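PDB 3I7T: RidA family protein from Mycobacterium tuberculosis, which is of unknown function but forms a homotrimer of the YjgF/YER057c/UK114 (RidA) family, some of whose members hydrolyse reactive enamines and imines. Local coordinates for residues Y19-R24 against A32-S37; Q44-L49 against G83-Q88; A61-V66 against Q88-I93; V67-Y72 against I114-Y119; T74-W79 against T97-V102. All blocks are in the same frame, centred on the assembly; numbering follows the deposited sequence.

From the N terminus, contact 1 closes first, across the hairpin of strands 22-25 and 28-35, and is complete before any other contact opens. Helix 41-58 then opens contact 2, which ends on helix 79-90. Contact 3 crosses it, joining the turn after helix 41-58 to the far end of helix 79-90. Contact 4, which crosses both, pairs strand 66-73 with strand 112-119 and spans everything between them, including contact 5, where the loop before helix 79-90 meets strand 99-101. Contact 5 crosses contacts 2 and 3 as well. Contacts 1, 4 and 5 reach one sheet, whereas contact 2 packs the two helices together and contact 3 sets the turn before strand 66-73 against a helix end.

Contact 1 of 5, residues Y19-R24 against A32-S37; sequences YSRAVR and AGTTGS
Thr34 OG1 is a polar atom gripped by three groups. Arg21 NH1 (2.9 Å) and NH2 (3.0 Å) both donate to Thr34 OG1, while the hydroxyl gives its own proton to Ala32 O. The oxygen lies in the guanidinium plane and is met end-on, so neither N-H points straight at it; the angle at the NH1 hydrogen is 148°. A threonine suits the place because its hydroxyl can accept from the arginine and still donate to the backbone, while Thr34 CG2 packs against Arg21 NH2 at 3.5 Å. The arginine comes in by a folded chain: CG sits beside the backbone N (chi1 -76°), and bends at chi2 and chi3 curl CD and NE round, until the side chain crosses that of Thr34 at about a right angle. Nearer the backbone, Ala32 N donates almost straight to Arg21 O, at 2.8 Å. The small methyl of Ala32 fits close to the first segment, its CB 3.5 Å from Ser20 O and 3.8 Å from Tyr19 CE1. Tyr19 and Ala32 also pack on Thr97 of the second subunit, and Ser20 OG bonds to Arg94 O of that subunit. On its other edge the chain at Arg21 and Ala22 bulges against Val7 of strand 4-7, a classic beta bulge just where the antiparallel hairpin of strands 22-25 and 28-35 begins.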
# COMPACT_ATOMS: atom_id res chain seq x y z
N TYR A 19 -2.57 -10.77 -13.22
CA TYR A 19 -1.55 -10.21 -12.33
C TYR A 19 -0.44 -11.26 -12.09
O TYR A 19 -0.65 -12.45 -12.34
CB TYR A 19 -2.16 -9.74 -10.99
CG TYR A 19 -2.42 -10.84 -9.96
CD1 TYR A 19 -1.46 -11.16 -9.01
CD2 TYR A 19 -3.64 -11.54 -9.93
CE1 TYR A 19 -1.68 -12.16 -8.06
CE2 TYR A 19 -3.88 -12.54 -8.99
CZ TYR A 19 -2.89 -12.85 -8.05
OH TYR A 19 -3.11 -13.84 -7.10
N SER A 20 0.72 -10.80 -11.61
CA SER A 20 1.85 -11.67 -11.33
C SER A 20 2.07 -11.81 -9.84
O SER A 20 1.70 -10.94 -9.06
CB SER A 20 3.13 -11.11 -11.95
OG SER A 20 3.07 -11.09 -13.36
N ARG A 21 2.68 -12.92 -9.43
CA ARG A 21 3.06 -13.09 -8.04
C ARG A 21 4.14 -12.08 -7.67
O ARG A 21 4.09 -11.47 -6.59
CB ARG A 21 3.55 -14.53 -7.82
CG ARG A 21 2.45 -15.58 -7.76
CD ARG A 21 1.71 -15.50 -6.43
NE ARG A 21 2.66 -15.46 -5.33
CZ ARG A 21 2.48 -14.76 -4.21
NH1 ARG A 21 1.38 -14.03 -4.04
NH2 ARG A 21 3.42 -14.78 -3.27
N ALA A 22 5.13 -11.90 -8.55
CA ALA A 22 6.19 -10.92 -8.34
C ALA A 22 6.65 -10.31 -9.66
O ALA A 22 6.62 -10.96 -10.71
CB ALA A 22 7.37 -11.55 -7.64
N VAL A 23 7.08 -9.05 -9.60
CA VAL A 23 7.68 -8.40 -10.76
C VAL A 23 8.96 -7.73 -10.32
O VAL A 23 9.00 -7.12 -9.26
CB VAL A 23 6.71 -7.38 -11.40
CG1 VAL A 23 7.37 -6.66 -12.60
CG2 VAL A 23 5.45 -8.09 -11.85
N ARG A 24 10.01 -7.87 -11.14
CA ARG A 24 11.30 -7.21 -10.93
C ARG A 24 11.67 -6.33 -12.14
O ARG A 24 11.58 -6.78 -13.28
CB ARG A 24 12.41 -8.26 -10.69
CG ARG A 24 13.85 -7.69 -10.74
CD ARG A 24 14.93 -8.74 -10.46
NE ARG A 24 16.24 -8.14 -10.17
CZ ARG A 24 17.17 -8.71 -9.42
NH1 ARG A 24 16.94 -9.91 -8.88
NH2 ARG A 24 18.32 -8.10 -9.19
N ALA A 32 2.90 -9.53 -4.92
CA ALA A 32 1.45 -9.45 -4.78
C ALA A 32 1.00 -9.70 -3.34
O ALA A 32 1.71 -10.32 -2.56
CB ALA A 32 0.78 -10.50 -5.70
N GLY A 33 -0.20 -9.22 -3.00
CA GLY A 33 -0.85 -9.63 -1.76
C GLY A 33 -0.85 -11.15 -1.74
O GLY A 33 -1.25 -11.80 -2.72
N THR A 34 -0.37 -11.73 -0.64
CA THR A 34 -0.26 -13.16 -0.54
C THR A 34 -0.99 -13.72 0.65
O THR A 34 -0.79 -13.27 1.77
CB THR A 34 1.21 -13.56 -0.38
OG1 THR A 34 1.97 -12.97 -1.44
CG2 THR A 34 1.35 -15.08 -0.41
N THR A 35 -1.82 -14.74 0.43
CA THR A 35 -2.47 -15.41 1.54
C THR A 35 -1.84 -16.78 1.76
O THR A 35 -0.98 -17.24 0.98
CB THR A 35 -3.97 -15.57 1.32
OG1 THR A 35 -4.19 -16.33 0.13
CG2 THR A 35 -4.65 -14.21 1.18
N GLY A 36 -2.26 -17.45 2.82
CA GLY A 36 -1.64 -18.72 3.18
C GLY A 36 -2.63 -19.82 3.45
O GLY A 36 -3.76 -19.57 3.86
N SER A 37 -2.20 -21.05 3.21
CA SER A 37 -2.94 -22.22 3.63
C SER A 37 -2.74 -22.43 5.13
O SER A 37 -1.86 -21.83 5.74
CB SER A 37 -2.49 -23.47 2.85
OG SER A 37 -2.43 -23.21 1.45
O HOH W 1 -0.88 -13.64 -4.78

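Contact 2 of 5, residues Q44-L49 against G83-Q88; sequences QTRDAL and GEVHAQ
Val85 holds CG1 anti to its backbone N (chi1 176°), and Arg46 sets CG beside its own backbone N (chi1 -71°); Val85 CG1 and Arg46 CG meet at 3.3 Å, closer than usual for two carbons, so the exact value is doubtful. Here the arginine works through its aliphatic stem, which crosses the valine at about a right angle, Arg46 CG also meeting Val85 CG2 at 3.7 Å. Thr45 approaches the same branch with its methyl, CG2 lying 3.8 Å from Val85 CG1, while its hydroxyl is bonded to Ile41 O one turn back in the helix. The Leu49 side chain slides past that of Val85 in the opposite sense, bringing CD1 to 3.8 Å from Val85 CG1 and 4.1 Å from His86 CA. A short, beta-branched valine thus fits between Thr45 and Arg46 on one turn of helix 44-49 and Leu49 on the next; the helix axis approaches that of helix 83-88 to 9.2 Å at a crossing angle of -34°. The His86 ring turns to other partners, ND1 to Val17 O of the third subunit and NE2 to Thr69 OG1. With the closest approaches all between carbons, the two helices are probably held here by shape and by the burial of apolar surface.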
# COMPACT_ATOMS: atom_id res chain seq x y z
N GLN A 44 -1.32 -19.66 8.70
CA GLN A 44 -1.56 -18.89 7.48
C GLN A 44 -0.51 -17.81 7.28
O GLN A 44 -0.07 -17.57 6.16
CB GLN A 44 -2.96 -18.27 7.51
CG GLN A 44 -4.08 -19.31 7.37
CD GLN A 44 -5.42 -18.65 7.06
OE1 GLN A 44 -5.49 -17.44 6.82
NE2 GLN A 44 -6.48 -19.44 7.07
N THR A 45 -0.10 -17.16 8.37
CA THR A 45 0.99 -16.18 8.26
C THR A 45 2.30 -16.85 7.82
O THR A 45 2.99 -16.35 6.93
CB THR A 45 1.21 -15.44 9.58
OG1 THR A 45 -0.05 -14.92 10.02
CG2 THR A 45 2.16 -14.28 9.38
N ARG A 46 2.65 -17.98 8.43
CA ARG A 46 3.88 -18.66 8.05
C ARG A 46 3.83 -19.04 6.58
O ARG A 46 4.81 -18.86 5.85
CB ARG A 46 4.12 -19.90 8.92
CG ARG A 46 4.52 -19.56 10.36
CD ARG A 46 5.03 -20.80 11.13
NE ARG A 46 4.07 -21.90 11.05
CZ ARG A 46 3.16 -22.18 11.97
NH1 ARG A 46 3.07 -21.46 13.08
NH2 ARG A 46 2.34 -23.21 11.79
N ASP A 47 2.70 -19.56 6.14
CA ASP A 47 2.55 -20.03 4.76
C ASP A 47 2.56 -18.86 3.78
O ASP A 47 3.10 -18.97 2.67
CB ASP A 47 1.28 -20.86 4.62
CG ASP A 47 1.29 -21.72 3.36
OD1 ASP A 47 2.25 -22.52 3.20
OD2 ASP A 47 0.35 -21.60 2.54
N ALA A 48 1.97 -17.73 4.17
CA ALA A 48 2.00 -16.55 3.32
C ALA A 48 3.43 -16.08 3.14
O ALA A 48 3.83 -15.67 2.05
CB ALA A 48 1.11 -15.43 3.88
N LEU A 49 4.22 -16.15 4.21
CA LEU A 49 5.60 -15.69 4.15
C LEU A 49 6.47 -16.65 3.38
O LEU A 49 7.41 -16.23 2.71
CB LEU A 49 6.18 -15.46 5.55
CG LEU A 49 5.59 -14.27 6.32
CD1 LEU A 49 6.11 -14.18 7.77
CD2 LEU A 49 5.85 -12.99 5.56
N GLY A 83 2.39 -11.21 14.47
CA GLY A 83 3.69 -10.60 14.75
C GLY A 83 4.81 -11.58 15.06
O GLY A 83 5.93 -11.40 14.60
N GLU A 84 4.51 -12.60 15.86
CA GLU A 84 5.51 -13.59 16.23
C GLU A 84 6.13 -14.25 15.01
O GLU A 84 7.34 -14.46 14.95
CB GLU A 84 4.90 -14.67 17.12
CG GLU A 84 4.69 -14.24 18.55
CD GLU A 84 3.92 -15.27 19.34
OE1 GLU A 84 4.16 -16.49 19.14
OE2 GLU A 84 3.08 -14.87 20.17
N VAL A 85 5.29 -14.61 14.05
CA VAL A 85 5.75 -15.21 12.81
C VAL A 85 6.55 -14.22 11.94
O VAL A 85 7.56 -14.58 11.34
CB VAL A 85 4.56 -15.80 12.01
CG1 VAL A 85 5.03 -16.34 10.68
CG2 VAL A 85 3.84 -16.88 12.81
N HIS A 86 6.09 -12.97 11.87
CA HIS A 86 6.77 -11.93 11.10
C HIS A 86 8.14 -11.69 11.73
O HIS A 86 9.15 -11.50 11.02
CB HIS A 86 5.91 -10.64 11.12
CG HIS A 86 6.42 -9.55 10.22
ND1 HIS A 86 7.40 -8.66 10.60
CD2 HIS A 86 6.07 -9.20 8.95
CE1 HIS A 86 7.64 -7.81 9.61
NE2 HIS A 86 6.85 -8.13 8.60
N ALA A 87 8.18 -11.75 13.06
CA ALA A 87 9.39 -11.52 13.83
C ALA A 87 10.40 -12.64 13.63
O ALA A 87 11.60 -12.38 13.49
CB ALA A 87 9.07 -11.36 15.31
N GLN A 88 9.93 -13.88 13.62
CA GLN A 88 10.80 -15.02 13.36
C GLN A 88 11.38 -14.93 11.94
O GLN A 88 12.52 -15.32 11.71
CB GLN A 88 10.06 -16.35 13.61
CG GLN A 88 10.97 -17.53 14.06
CD GLN A 88 11.28 -17.55 15.57
OE1 GLN A 88 11.36 -16.51 16.23
NE2 GLN A 88 11.47 -18.76 16.11

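Contact 3 of 5, residues A61-V66 against Q88-I93; sequences ATLADV and QAFGKI
The 3-10 turn 63-65, a short bridge between helix 41-58 and strand 66-73, packs here against the C-terminal end of helix 79-90, where Leu63 meets Phe90. One branch of the leucine does the touching: CD2 lies 3.6 Å from Phe90 CZ, and the side chain crosses that of the phenylalanine at about a right angle. Val66 comes up to the same end of the ring, its CB 3.9 Å from Phe90 CE1. The carbonyl oxygen of Leu63 lies in the ring plane at its edge, 3.7 Å from Phe90 CE1, where the slightly positive ring hydrogens would favour an oxygen. A flat, bulky ring suits this spot because its far end can touch both aliphatic residues at once.

Ile93 packs beside the ring on the same turn. Its CD1 rests on the backbone at Ala64 N, 3.8 Å away, and CG2 lies 3.7 Å from Leu63 O. CG1 stands beside its own backbone N (chi1 -59°) and touches Ala64 CA; the small alanine allows the isoleucine to come down onto the chain. The turn is braced from within, for Asp65 OD2 accepts from Thr62 N at 3.0 Å, and Asp65 N donates back to Thr62 O.

Val66 O bonds to Arg4 NH2 of the third subunit, and the same Arg4 packs on Ile93. Within the chain, Leu63 and Val66 lean on Glu53 and Leu56 of helix 41-58, while Val66 and Phe90 share Pro95, so the turn, which leads directly into strand 66-73, packs against both helix 41-58 and the end of helix 79-90.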
# COMPACT_ATOMS: atom_id res chain seq x y z
N ALA A 61 15.62 -12.52 -5.59
CA ALA A 61 15.67 -11.78 -4.33
C ALA A 61 15.47 -12.72 -3.15
O ALA A 61 14.99 -13.85 -3.32
CB ALA A 61 14.61 -10.69 -4.31
N THR A 62 15.81 -12.24 -1.96
CA THR A 62 15.64 -13.00 -0.72
C THR A 62 14.88 -12.16 0.30
O THR A 62 14.66 -10.95 0.09
CB THR A 62 17.00 -13.47 -0.09
OG1 THR A 62 17.69 -12.36 0.49
CG2 THR A 62 17.93 -14.15 -1.12
N LEU A 63 14.46 -12.77 1.40
CA LEU A 63 13.84 -11.98 2.47
C LEU A 63 14.70 -10.81 2.94
O LEU A 63 14.17 -9.77 3.34
CB LEU A 63 13.49 -12.88 3.66
CG LEU A 63 12.39 -13.87 3.30
CD1 LEU A 63 12.24 -14.92 4.41
CD2 LEU A 63 11.08 -13.12 3.08
N ALA A 64 16.02 -10.99 2.94
CA ALA A 64 16.95 -9.92 3.34
C ALA A 64 16.87 -8.68 2.45
O ALA A 64 17.44 -7.63 2.77
CB ALA A 64 18.37 -10.46 3.37
N ASP A 65 16.19 -8.80 1.31
CA ASP A 65 16.05 -7.64 0.41
C ASP A 65 14.77 -6.85 0.67
O ASP A 65 14.60 -5.73 0.17
CB ASP A 65 16.08 -8.07 -1.06
CG ASP A 65 17.41 -8.64 -1.48
OD1 ASP A 65 18.44 -8.03 -1.15
OD2 ASP A 65 17.41 -9.68 -2.16
N VAL A 66 13.86 -7.44 1.44
CA VAL A 66 12.55 -6.85 1.72
C VAL A 66 12.68 -5.56 2.56
O VAL A 66 13.31 -5.56 3.63
CB VAL A 66 11.64 -7.89 2.41
CG1 VAL A 66 10.36 -7.23 2.96
CG2 VAL A 66 11.33 -9.04 1.45
N GLN A 88 9.93 -13.88 13.62
CA GLN A 88 10.80 -15.02 13.36
C GLN A 88 11.38 -14.93 11.94
O GLN A 88 12.52 -15.32 11.71
CB GLN A 88 10.06 -16.35 13.61
CG GLN A 88 10.97 -17.53 14.06
CD GLN A 88 11.28 -17.55 15.57
OE1 GLN A 88 11.36 -16.51 16.23
NE2 GLN A 88 11.47 -18.76 16.11
N ALA A 89 10.61 -14.38 11.00
CA ALA A 89 11.09 -14.19 9.64
C ALA A 89 11.99 -12.94 9.50
O ALA A 89 12.99 -12.95 8.78
CB ALA A 89 9.92 -14.13 8.65
N PHE A 90 11.66 -11.87 10.22
CA PHE A 90 12.31 -10.58 9.96
C PHE A 90 12.98 -9.89 11.15
O PHE A 90 13.23 -8.69 11.10
CB PHE A 90 11.31 -9.60 9.35
CG PHE A 90 10.85 -9.96 7.96
CD1 PHE A 90 11.70 -9.82 6.87
CD2 PHE A 90 9.54 -10.39 7.75
CE1 PHE A 90 11.26 -10.11 5.58
CE2 PHE A 90 9.09 -10.68 6.47
CZ PHE A 90 9.96 -10.54 5.37
N GLY A 91 13.29 -10.64 12.20
CA GLY A 91 13.91 -10.07 13.38
C GLY A 91 15.21 -9.33 13.12
O GLY A 91 15.47 -8.29 13.73
N LYS A 92 16.04 -9.86 12.22
CA LYS A 92 17.30 -9.19 11.88
C LYS A 92 17.08 -8.16 10.77
O LYS A 92 17.58 -7.03 10.85
CB LYS A 92 18.34 -10.21 11.41
CG LYS A 92 18.35 -11.49 12.22
CD LYS A 92 18.94 -12.67 11.43
CE LYS A 92 18.01 -13.13 10.29
NZ LYS A 92 18.12 -12.29 9.06
N ILE A 93 16.33 -8.55 9.76
CA ILE A 93 16.11 -7.74 8.57
C ILE A 93 15.31 -6.46 8.86
O ILE A 93 15.73 -5.34 8.50
CB ILE A 93 15.41 -8.59 7.49
CG1 ILE A 93 16.30 -9.80 7.15
CG2 ILE A 93 15.08 -7.74 6.27
CD1 ILE A 93 15.53 -11.09 6.73

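Contact 4 of 5, residues V67-Y72 against I114-Y119; sequences VRTRIY and IEADAY
Glu115 leans across to strand 67-72 along its whole length. CB lies 4.1 Å from Arg70 O, CG and CD pass Tyr72 CE2, and the carboxylate then divides its oxygens. OE1 takes a salt bridge from Arg70 NH2 at 3.0 Å, met nearly end-on to its C-O bond and in the guanidinium plane, with the two planes 79° apart. OE2 receives a weak bond from Tyr72 OH at 3.3 Å. CG is anti to the carbonyl carbon (chi1 -62°) and the chain beyond is extended, long enough to reach both partners. In the trimer, OE1 also pairs with Arg70 NH1 of the second subunit and OE2 with Ser98 OG of that subunit. Further along, Arg68 and Asp117 lie side by side, bridged by a water that accepts from Arg68 NE (2.7 Å) and donates to Asp117 OD2; Arg68 NH2 itself bridges to Asp117 of the third subunit. Val67 N and Arg68 N both donate to Asp117 O, a classic beta bulge. The opposite face bears apolar Ile71, Ile114 and Ala116, packed on the helices, and Thr69, whose hydroxyl bonds to His86. Charged face toward other subunits, largely apolar face under the helices: such is the YjgF-family trimer.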
# COMPACT_ATOMS: atom_id res chain seq x y z
N VAL A 67 12.12 -4.46 2.07
CA VAL A 67 12.21 -3.18 2.77
C VAL A 67 10.87 -2.83 3.40
O VAL A 67 10.81 -2.03 4.34
CB VAL A 67 12.67 -2.01 1.86
CG1 VAL A 67 14.13 -2.22 1.37
CG2 VAL A 67 11.71 -1.83 0.68
N ARG A 68 9.80 -3.40 2.85
CA ARG A 68 8.46 -3.17 3.37
C ARG A 68 7.56 -4.40 3.29
O ARG A 68 7.53 -5.10 2.27
CB ARG A 68 7.76 -2.00 2.64
CG ARG A 68 6.30 -1.81 3.13
CD ARG A 68 5.45 -0.83 2.30
NE ARG A 68 5.97 0.54 2.20
CZ ARG A 68 5.75 1.51 3.09
NH1 ARG A 68 5.06 1.27 4.21
NH2 ARG A 68 6.24 2.72 2.89
N THR A 69 6.83 -4.66 4.38
CA THR A 69 5.69 -5.58 4.33
C THR A 69 4.43 -4.81 4.70
O THR A 69 4.48 -3.74 5.33
CB THR A 69 5.85 -6.79 5.27
OG1 THR A 69 6.07 -6.31 6.60
CG2 THR A 69 7.01 -7.68 4.85
N ARG A 70 3.27 -5.35 4.31
CA ARG A 70 2.00 -4.75 4.69
C ARG A 70 1.10 -5.92 4.96
O ARG A 70 1.02 -6.84 4.13
CB ARG A 70 1.44 -3.89 3.56
CG ARG A 70 0.11 -3.20 3.90
CD ARG A 70 -0.31 -2.19 2.81
NE ARG A 70 0.58 -1.02 2.79
CZ ARG A 70 1.51 -0.79 1.87
NH1 ARG A 70 2.26 0.29 1.96
NH2 ARG A 70 1.70 -1.63 0.86
N ILE A 71 0.46 -5.90 6.13
CA ILE A 71 -0.31 -7.03 6.62
C ILE A 71 -1.78 -6.65 6.83
O ILE A 71 -2.08 -5.74 7.60
CB ILE A 71 0.27 -7.54 7.97
CG1 ILE A 71 1.76 -7.87 7.82
CG2 ILE A 71 -0.53 -8.74 8.50
CD1 ILE A 71 2.44 -8.15 9.13
N TYR A 72 -2.67 -7.34 6.13
CA TYR A 72 -4.10 -7.23 6.35
C TYR A 72 -4.58 -8.43 7.14
O TYR A 72 -4.35 -9.57 6.74
CB TYR A 72 -4.85 -7.20 5.02
CG TYR A 72 -4.31 -6.20 4.03
CD1 TYR A 72 -4.66 -4.87 4.11
CD2 TYR A 72 -3.45 -6.59 3.01
CE1 TYR A 72 -4.17 -3.93 3.22
CE2 TYR A 72 -2.95 -5.66 2.10
CZ TYR A 72 -3.32 -4.33 2.22
OH TYR A 72 -2.83 -3.38 1.33
N ILE A 114 -0.50 -10.77 3.07
CA ILE A 114 0.74 -10.00 3.19
C ILE A 114 1.29 -9.58 1.84
O ILE A 114 1.40 -10.39 0.92
CB ILE A 114 1.80 -10.82 3.97
CG1 ILE A 114 1.17 -11.30 5.29
CG2 ILE A 114 3.10 -10.00 4.16
CD1 ILE A 114 2.07 -12.14 6.17
N GLU A 115 1.63 -8.29 1.71
CA GLU A 115 2.38 -7.79 0.57
C GLU A 115 3.83 -7.56 0.96
O GLU A 115 4.16 -7.40 2.14
CB GLU A 115 1.80 -6.44 0.14
CG GLU A 115 0.37 -6.50 -0.31
CD GLU A 115 -0.17 -5.11 -0.56
OE1 GLU A 115 0.52 -4.13 -0.21
OE2 GLU A 115 -1.28 -4.98 -1.12
N ALA A 116 4.70 -7.47 -0.04
CA ALA A 116 6.08 -7.12 0.24
C ALA A 116 6.70 -6.30 -0.90
O ALA A 116 6.36 -6.51 -2.08
CB ALA A 116 6.90 -8.37 0.51
N ASP A 117 7.57 -5.36 -0.53
CA ASP A 117 8.42 -4.67 -1.49
C ASP A 117 9.85 -4.96 -1.12
O ASP A 117 10.21 -4.98 0.06
CB ASP A 117 8.20 -3.15 -1.44
CG ASP A 117 6.79 -2.77 -1.84
OD1 ASP A 117 6.40 -3.09 -2.97
OD2 ASP A 117 6.08 -2.16 -1.01
N ALA A 118 10.67 -5.21 -2.13
CA ALA A 118 12.07 -5.52 -1.91
C ALA A 118 12.94 -4.66 -2.81
O ALA A 118 12.49 -4.18 -3.85
CB ALA A 118 12.34 -7.01 -2.16
N TYR A 119 14.18 -4.45 -2.39
CA TYR A 119 15.13 -3.69 -3.19
C TYR A 119 16.41 -4.50 -3.37
O TYR A 119 17.04 -4.91 -2.39
CB TYR A 119 15.41 -2.33 -2.54
CG TYR A 119 16.32 -1.43 -3.34
CD1 TYR A 119 17.69 -1.62 -3.34
CD2 TYR A 119 15.80 -0.39 -4.10
CE1 TYR A 119 18.52 -0.79 -4.08
CE2 TYR A 119 16.62 0.45 -4.83
CZ TYR A 119 17.98 0.24 -4.82
OH TYR A 119 18.79 1.09 -5.54
O HOH W 2 6.69 0.83 -0.35
O HOH W 3 3.66 -1.30 -1.34

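Contact 5 of 5, residues T74-W79 against T97-V102; sequences TDISRW and TSMVEV
Met99 begins the contact with its sulfur, which sits 3.4 Å from Trp79 CB and 4.1 Å from Ile76 CG1; CG anti to the backbone N (chi1 -171°) starts the chain toward the loop. A flexible, polarisable thioether suits a place between two such different neighbours. The carbonyl oxygen of Met99 meets Ile76 CD1 at 3.4 Å, and the same methyl comes near Val100 CA, so the isoleucine spreads along the strand's backbone. The loop it belongs to links strand 66-73 to helix 79-90, and the chain returns as strand 99-101 parallel to the first, a beta-alpha-beta crossover. Here an Asx turn shapes the loop: Asp75 OD1 accepts from Ser77 N at 2.8 Å and from Ser77 OG, both from one face of its carboxylate. Glu101 comes next. Its extended chain brings CG to 3.6 Å from Thr74 O and carries OE1 to Ile76 N, whose N-H points almost straight at it (170°); the modelled length is so short that its exact value is doubtful. The other oxygen, OE2, bonds to Thr103 OG1 of the third subunit, giving the glutamate one partner in its own chain's loop and one in a neighbouring subunit. At Val102 the backbone takes over, its carbonyl oxygen lying 3.8 Å from Thr74 CA.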
# COMPACT_ATOMS: atom_id res chain seq x y z
N THR A 74 -8.07 -10.16 9.42
CA THR A 74 -9.50 -10.04 9.64
C THR A 74 -9.82 -9.82 11.13
O THR A 74 -10.91 -9.40 11.47
CB THR A 74 -10.33 -11.22 9.04
OG1 THR A 74 -9.90 -12.48 9.60
CG2 THR A 74 -10.19 -11.24 7.51
N ASP A 75 -8.86 -10.10 12.00
CA ASP A 75 -9.05 -9.83 13.42
C ASP A 75 -7.77 -9.31 14.05
O ASP A 75 -6.89 -10.09 14.42
CB ASP A 75 -9.50 -11.09 14.16
CG ASP A 75 -9.74 -10.83 15.63
OD1 ASP A 75 -9.34 -9.74 16.11
OD2 ASP A 75 -10.32 -11.71 16.31
N ILE A 76 -7.67 -7.99 14.14
CA ILE A 76 -6.42 -7.37 14.59
C ILE A 76 -6.17 -7.61 16.09
O ILE A 76 -5.07 -7.36 16.60
CB ILE A 76 -6.36 -5.85 14.25
CG1 ILE A 76 -4.89 -5.38 14.14
CG2 ILE A 76 -7.17 -5.02 15.25
CD1 ILE A 76 -4.73 -4.14 13.35
N SER A 77 -7.18 -8.11 16.80
CA SER A 77 -6.96 -8.47 18.19
C SER A 77 -6.00 -9.66 18.28
O SER A 77 -5.46 -9.97 19.35
CB SER A 77 -8.28 -8.75 18.92
OG SER A 77 -8.74 -10.06 18.68
N ARG A 78 -5.77 -10.32 17.14
CA ARG A 78 -4.83 -11.44 17.08
C ARG A 78 -3.47 -11.02 16.52
O ARG A 78 -2.74 -11.85 15.98
CB ARG A 78 -5.43 -12.60 16.28
CG ARG A 78 -6.71 -13.16 16.87
CD ARG A 78 -7.14 -14.45 16.17
NE ARG A 78 -7.73 -14.21 14.85
CZ ARG A 78 -8.07 -15.16 13.99
NH1 ARG A 78 -7.89 -16.45 14.29
NH2 ARG A 78 -8.60 -14.83 12.82
N TRP A 79 -3.12 -9.74 16.67
CA TRP A 79 -1.89 -9.21 16.08
C TRP A 79 -0.63 -9.90 16.58
O TRP A 79 0.37 -9.95 15.88
CB TRP A 79 -1.79 -7.69 16.29
CG TRP A 79 -1.56 -7.27 17.71
CD1 TRP A 79 -2.51 -6.97 18.65
CD2 TRP A 79 -0.29 -7.08 18.36
NE1 TRP A 79 -1.92 -6.61 19.84
CE2 TRP A 79 -0.56 -6.67 19.69
CE3 TRP A 79 1.04 -7.22 17.96
CZ2 TRP A 79 0.45 -6.41 20.61
CZ3 TRP A 79 2.04 -6.96 18.88
CH2 TRP A 79 1.74 -6.56 20.20
N THR A 97 6.70 -2.16 8.47
CA THR A 97 5.40 -2.77 8.17
C THR A 97 4.25 -1.89 8.56
O THR A 97 4.43 -0.85 9.19
CB THR A 97 5.04 -4.02 9.01
OG1 THR A 97 6.07 -4.38 9.94
CG2 THR A 97 4.60 -5.17 8.16
N SER A 98 3.07 -2.38 8.22
CA SER A 98 1.81 -1.87 8.74
C SER A 98 0.93 -3.07 8.94
O SER A 98 1.10 -4.07 8.27
CB SER A 98 1.16 -0.92 7.74
OG SER A 98 2.11 0.05 7.35
N MET A 99 -0.02 -2.98 9.88
CA MET A 99 -1.00 -4.03 10.05
C MET A 99 -2.34 -3.39 10.26
O MET A 99 -2.51 -2.62 11.20
CB MET A 99 -0.66 -4.90 11.26
CG MET A 99 -1.50 -6.16 11.39
SD MET A 99 -1.28 -7.01 12.98
CE MET A 99 0.42 -7.55 12.82
N VAL A 100 -3.30 -3.69 9.40
CA VAL A 100 -4.63 -3.14 9.59
C VAL A 100 -5.70 -4.20 9.45
O VAL A 100 -5.53 -5.19 8.74
CB VAL A 100 -4.99 -2.02 8.60
CG1 VAL A 100 -4.06 -0.82 8.79
CG2 VAL A 100 -4.96 -2.56 7.17
N GLU A 101 -6.81 -3.98 10.12
CA GLU A 101 -7.89 -4.93 10.03
C GLU A 101 -8.80 -4.58 8.86
O GLU A 101 -9.20 -3.43 8.69
CB GLU A 101 -8.66 -4.93 11.32
CG GLU A 101 -9.60 -6.08 11.45
CD GLU A 101 -10.25 -6.09 12.80
OE1 GLU A 101 -9.58 -6.45 13.79
OE2 GLU A 101 -11.42 -5.70 12.87
N VAL A 102 -9.13 -5.59 8.05
CA VAL A 102 -10.11 -5.41 6.98
C VAL A 102 -11.39 -6.22 7.25
O VAL A 102 -11.36 -7.17 8.02
CB VAL A 102 -9.51 -5.77 5.60
CG1 VAL A 102 -8.42 -4.78 5.23
CG2 VAL A 102 -8.97 -7.20 5.60
O HOH W 4 -13.18 -8.44 10.02